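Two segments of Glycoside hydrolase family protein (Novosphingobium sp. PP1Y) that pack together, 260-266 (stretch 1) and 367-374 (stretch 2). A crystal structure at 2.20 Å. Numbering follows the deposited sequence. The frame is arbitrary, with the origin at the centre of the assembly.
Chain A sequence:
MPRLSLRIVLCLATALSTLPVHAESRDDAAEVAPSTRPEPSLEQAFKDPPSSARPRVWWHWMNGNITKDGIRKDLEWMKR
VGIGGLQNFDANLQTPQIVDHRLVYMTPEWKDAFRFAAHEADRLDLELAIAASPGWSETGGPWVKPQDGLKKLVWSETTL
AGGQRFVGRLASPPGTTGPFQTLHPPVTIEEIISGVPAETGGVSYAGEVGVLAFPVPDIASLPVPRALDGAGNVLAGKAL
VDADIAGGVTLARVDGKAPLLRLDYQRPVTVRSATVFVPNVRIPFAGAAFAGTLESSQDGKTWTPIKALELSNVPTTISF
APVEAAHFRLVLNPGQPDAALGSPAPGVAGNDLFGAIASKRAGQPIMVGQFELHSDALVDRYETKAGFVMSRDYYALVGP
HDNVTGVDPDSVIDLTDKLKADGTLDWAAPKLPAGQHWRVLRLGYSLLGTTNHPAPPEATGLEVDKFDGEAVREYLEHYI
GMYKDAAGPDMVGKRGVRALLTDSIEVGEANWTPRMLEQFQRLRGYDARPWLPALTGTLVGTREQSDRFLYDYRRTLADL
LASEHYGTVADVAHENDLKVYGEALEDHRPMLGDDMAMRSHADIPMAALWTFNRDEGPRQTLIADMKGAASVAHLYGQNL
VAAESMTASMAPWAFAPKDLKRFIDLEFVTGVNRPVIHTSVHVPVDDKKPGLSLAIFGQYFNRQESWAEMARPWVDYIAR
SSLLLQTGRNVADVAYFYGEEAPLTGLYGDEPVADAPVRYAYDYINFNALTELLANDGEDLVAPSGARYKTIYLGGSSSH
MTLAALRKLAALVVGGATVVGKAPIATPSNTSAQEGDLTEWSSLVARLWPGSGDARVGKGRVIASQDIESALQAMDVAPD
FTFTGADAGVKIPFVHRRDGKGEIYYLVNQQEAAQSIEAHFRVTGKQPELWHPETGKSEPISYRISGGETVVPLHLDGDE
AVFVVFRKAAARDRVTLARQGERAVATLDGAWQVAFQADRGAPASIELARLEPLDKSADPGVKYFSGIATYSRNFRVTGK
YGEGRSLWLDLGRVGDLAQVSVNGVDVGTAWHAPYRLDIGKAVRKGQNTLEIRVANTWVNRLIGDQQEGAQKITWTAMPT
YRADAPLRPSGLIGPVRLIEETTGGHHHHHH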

# COMPACT_ATOMS: atom_id res chain seq x y z
N LEU A 260 -13.23 -33.14 -14.16
CA LEU A 260 -13.35 -32.68 -15.53
C LEU A 260 -14.81 -32.72 -15.95
O LEU A 260 -15.66 -33.33 -15.29
CB LEU A 260 -12.45 -33.50 -16.48
CG LEU A 260 -12.79 -34.94 -16.89
CD1 LEU A 260 -13.63 -34.97 -18.18
CD2 LEU A 260 -11.51 -35.75 -17.06
N LEU A 261 -15.09 -32.04 -17.05
CA LEU A 261 -16.43 -31.98 -17.63
C LEU A 261 -16.24 -32.26 -19.11
O LEU A 261 -15.76 -31.39 -19.85
CB LEU A 261 -17.08 -30.62 -17.38
CG LEU A 261 -18.60 -30.50 -17.26
CD1 LEU A 261 -19.01 -29.05 -17.00
CD2 LEU A 261 -19.33 -31.06 -18.48
N ARG A 262 -16.58 -33.47 -19.53
CA ARG A 262 -16.50 -33.85 -20.93
C ARG A 262 -17.78 -33.44 -21.63
O ARG A 262 -18.89 -33.71 -21.14
CB ARG A 262 -16.28 -35.36 -21.08
N LEU A 263 -17.64 -32.76 -22.76
CA LEU A 263 -18.77 -32.44 -23.62
C LEU A 263 -18.57 -33.24 -24.91
O LEU A 263 -17.78 -32.84 -25.77
CB LEU A 263 -18.86 -30.94 -23.90
CG LEU A 263 -19.02 -29.97 -22.74
CD1 LEU A 263 -19.07 -28.55 -23.28
CD2 LEU A 263 -20.27 -30.27 -21.93
N ASP A 264 -19.27 -34.36 -25.02
CA ASP A 264 -19.19 -35.20 -26.20
C ASP A 264 -20.36 -34.90 -27.13
O ASP A 264 -21.51 -34.85 -26.69
CB ASP A 264 -19.16 -36.68 -25.81
CG ASP A 264 -17.84 -37.08 -25.17
OD1 ASP A 264 -16.87 -36.30 -25.28
OD2 ASP A 264 -17.78 -38.15 -24.53
N TYR A 265 -20.04 -34.68 -28.39
CA TYR A 265 -20.99 -34.39 -29.45
C TYR A 265 -21.06 -35.59 -30.41
O TYR A 265 -20.25 -36.49 -30.33
CB TYR A 265 -20.54 -33.17 -30.24
CG TYR A 265 -20.73 -31.85 -29.53
CD1 TYR A 265 -19.77 -31.38 -28.68
CD2 TYR A 265 -21.85 -31.09 -29.72
CE1 TYR A 265 -19.93 -30.19 -28.02
CE2 TYR A 265 -22.02 -29.89 -29.06
CZ TYR A 265 -21.05 -29.45 -28.22
OH TYR A 265 -21.20 -28.27 -27.57
N GLN A 266 -22.03 -35.59 -31.30
CA GLN A 266 -22.18 -36.65 -32.28
C GLN A 266 -21.62 -36.31 -33.65
O GLN A 266 -21.84 -37.01 -34.61
CB GLN A 266 -23.64 -37.05 -32.40
CG GLN A 266 -24.11 -37.85 -31.20
CD GLN A 266 -25.56 -37.62 -30.89
OE1 GLN A 266 -26.32 -37.20 -31.75
NE2 GLN A 266 -25.94 -37.88 -29.66
N MSE A 367 -19.40 -27.51 -8.33
CA MSE A 367 -20.40 -27.22 -9.31
C MSE A 367 -19.82 -26.32 -10.35
O MSE A 367 -19.05 -25.43 -10.00
CB MSE A 367 -21.54 -26.60 -8.51
CG MSE A 367 -22.24 -25.43 -9.17
SE MSE A 367 -24.09 -25.86 -9.60
CE MSE A 367 -24.92 -24.89 -8.13
N VAL A 368 -20.17 -26.55 -11.60
CA VAL A 368 -19.75 -25.74 -12.71
C VAL A 368 -21.04 -25.08 -13.13
O VAL A 368 -21.92 -25.73 -13.63
CB VAL A 368 -19.17 -26.55 -13.83
CG1 VAL A 368 -19.05 -25.71 -15.08
CG2 VAL A 368 -17.83 -27.07 -13.43
N GLY A 369 -21.16 -23.79 -12.90
CA GLY A 369 -22.39 -23.08 -13.20
C GLY A 369 -22.62 -22.81 -14.67
O GLY A 369 -23.75 -22.90 -15.15
N GLN A 370 -21.56 -22.48 -15.40
CA GLN A 370 -21.66 -22.20 -16.82
C GLN A 370 -20.47 -22.81 -17.54
O GLN A 370 -19.33 -22.72 -17.07
CB GLN A 370 -21.70 -20.69 -17.10
CG GLN A 370 -21.84 -20.33 -18.57
CD GLN A 370 -21.73 -18.83 -18.82
OE1 GLN A 370 -21.16 -18.11 -18.01
NE2 GLN A 370 -22.27 -18.36 -19.93
N PHE A 371 -20.74 -23.42 -18.69
CA PHE A 371 -19.68 -23.92 -19.57
C PHE A 371 -20.26 -23.87 -20.98
O PHE A 371 -21.00 -24.78 -21.38
CB PHE A 371 -19.23 -25.32 -19.18
CG PHE A 371 -18.09 -25.84 -20.01
CD1 PHE A 371 -17.27 -24.97 -20.72
CD2 PHE A 371 -17.83 -27.19 -20.07
CE1 PHE A 371 -16.21 -25.45 -21.48
CE2 PHE A 371 -16.78 -27.68 -20.83
CZ PHE A 371 -15.97 -26.81 -21.54
N GLU A 372 -19.91 -22.83 -21.73
CA GLU A 372 -20.55 -22.51 -23.00
C GLU A 372 -19.50 -22.43 -24.09
O GLU A 372 -18.51 -21.69 -23.95
CB GLU A 372 -21.32 -21.19 -22.89
CG GLU A 372 -22.19 -20.85 -24.08
CD GLU A 372 -23.20 -19.76 -23.74
OE1 GLU A 372 -23.54 -19.62 -22.54
OE2 GLU A 372 -23.67 -19.07 -24.67
N LEU A 373 -19.70 -23.17 -25.17
CA LEU A 373 -18.84 -23.10 -26.34
C LEU A 373 -19.50 -22.24 -27.41
O LEU A 373 -20.72 -22.28 -27.59
CB LEU A 373 -18.56 -24.50 -26.90
CG LEU A 373 -18.04 -25.53 -25.89
CD1 LEU A 373 -17.73 -26.86 -26.56
CD2 LEU A 373 -16.81 -25.02 -25.16
N HIS A 374 -18.69 -21.46 -28.12
CA HIS A 374 -19.17 -20.50 -29.11
C HIS A 374 -18.58 -20.81 -30.48
O HIS A 374 -17.37 -21.06 -30.60
CB HIS A 374 -18.81 -19.07 -28.70
CG HIS A 374 -19.44 -18.62 -27.42
ND1 HIS A 374 -20.73 -18.14 -27.35
CD2 HIS A 374 -18.95 -18.57 -26.16
CE1 HIS A 374 -21.01 -17.82 -26.10
NE2 HIS A 374 -19.95 -18.07 -25.36

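What kind of force joins these two strands? The contact is made almost wholly by apolar side-chain atoms. No hydrogen bond crosses between the stretches, and the axes of strands 260-265 and 370-374, which run in roughly the same direction at 38° to each other, come no nearer than 10.3 Å. That is too wide for backbone pairing, so side chains fill the gap. Together they bury 273 Å², and the nearest CA atoms, Leu261 CA and Val368 CA, are still 8.6 Å apart.

How do the side chains come to meet? Each strand alternates. Leu261, Leu263 and Tyr265 direct their CA-to-CB bonds toward the other stretch, while Leu260 and Arg262 point away. Across the gap Phe371 and Leu373 point toward the contact, and Gln370 and Glu372 point away. Val368 also points toward it, from the short strand that precedes Gly369. This glycine interrupts the two-residue rhythm, so that Val368 and Phe371, three positions apart, both face Leu261.

Which carbon contacts do the packing? Phe371 gives up the largest area, 70 Å², and Leu261 CD1 and Leu263 CD1 lie on opposite sides of the plane of its ring. Leu263 CD1 sits over one face of that ring, 3.5 Å from Phe371 CE2, the tightest approach in the contact. Leu261 CD1 reaches the ring obliquely, 3.8 Å from Phe371 CD2, and the same methyl lies 3.9 Å from Val368 CG1. The t,t rotamer of Leu261 and the m,t rotamer of Leu263 extend their methyls into the gap. A flat ring offers a broad surface to such methyls, and the compact, branched valine puts both its methyls near Leu261 CD1, CG1 the nearer. Leu263 CD1 also touches Leu373 CD1 at 3.9 Å, linking the packing on Phe371 to Leu373, two residues along and again directed toward stretch 1.

Where does the apolar layer give way to polar groups? Tyr265, partly exposed, closes the row. Leu373 CD1 lies obliquely to its ring, 4.2 Å from Tyr265 CE1 and 3.9 Å from Tyr265 OH. Tyrosine suits this place because its ring carbons can pack against leucine while its hydroxyl tolerates a less buried setting. The polar chains on the other faces are kept out of the contact: Gln370 NE2 donates a hydrogen bond to Glu372 OE1 at 3.2 Å, joining two residues that both point away, and Asp264 OD1 is hydrogen-bonded elsewhere in the structure. Arg262 is modelled only as far as CB, so the course of its side chain cannot be described.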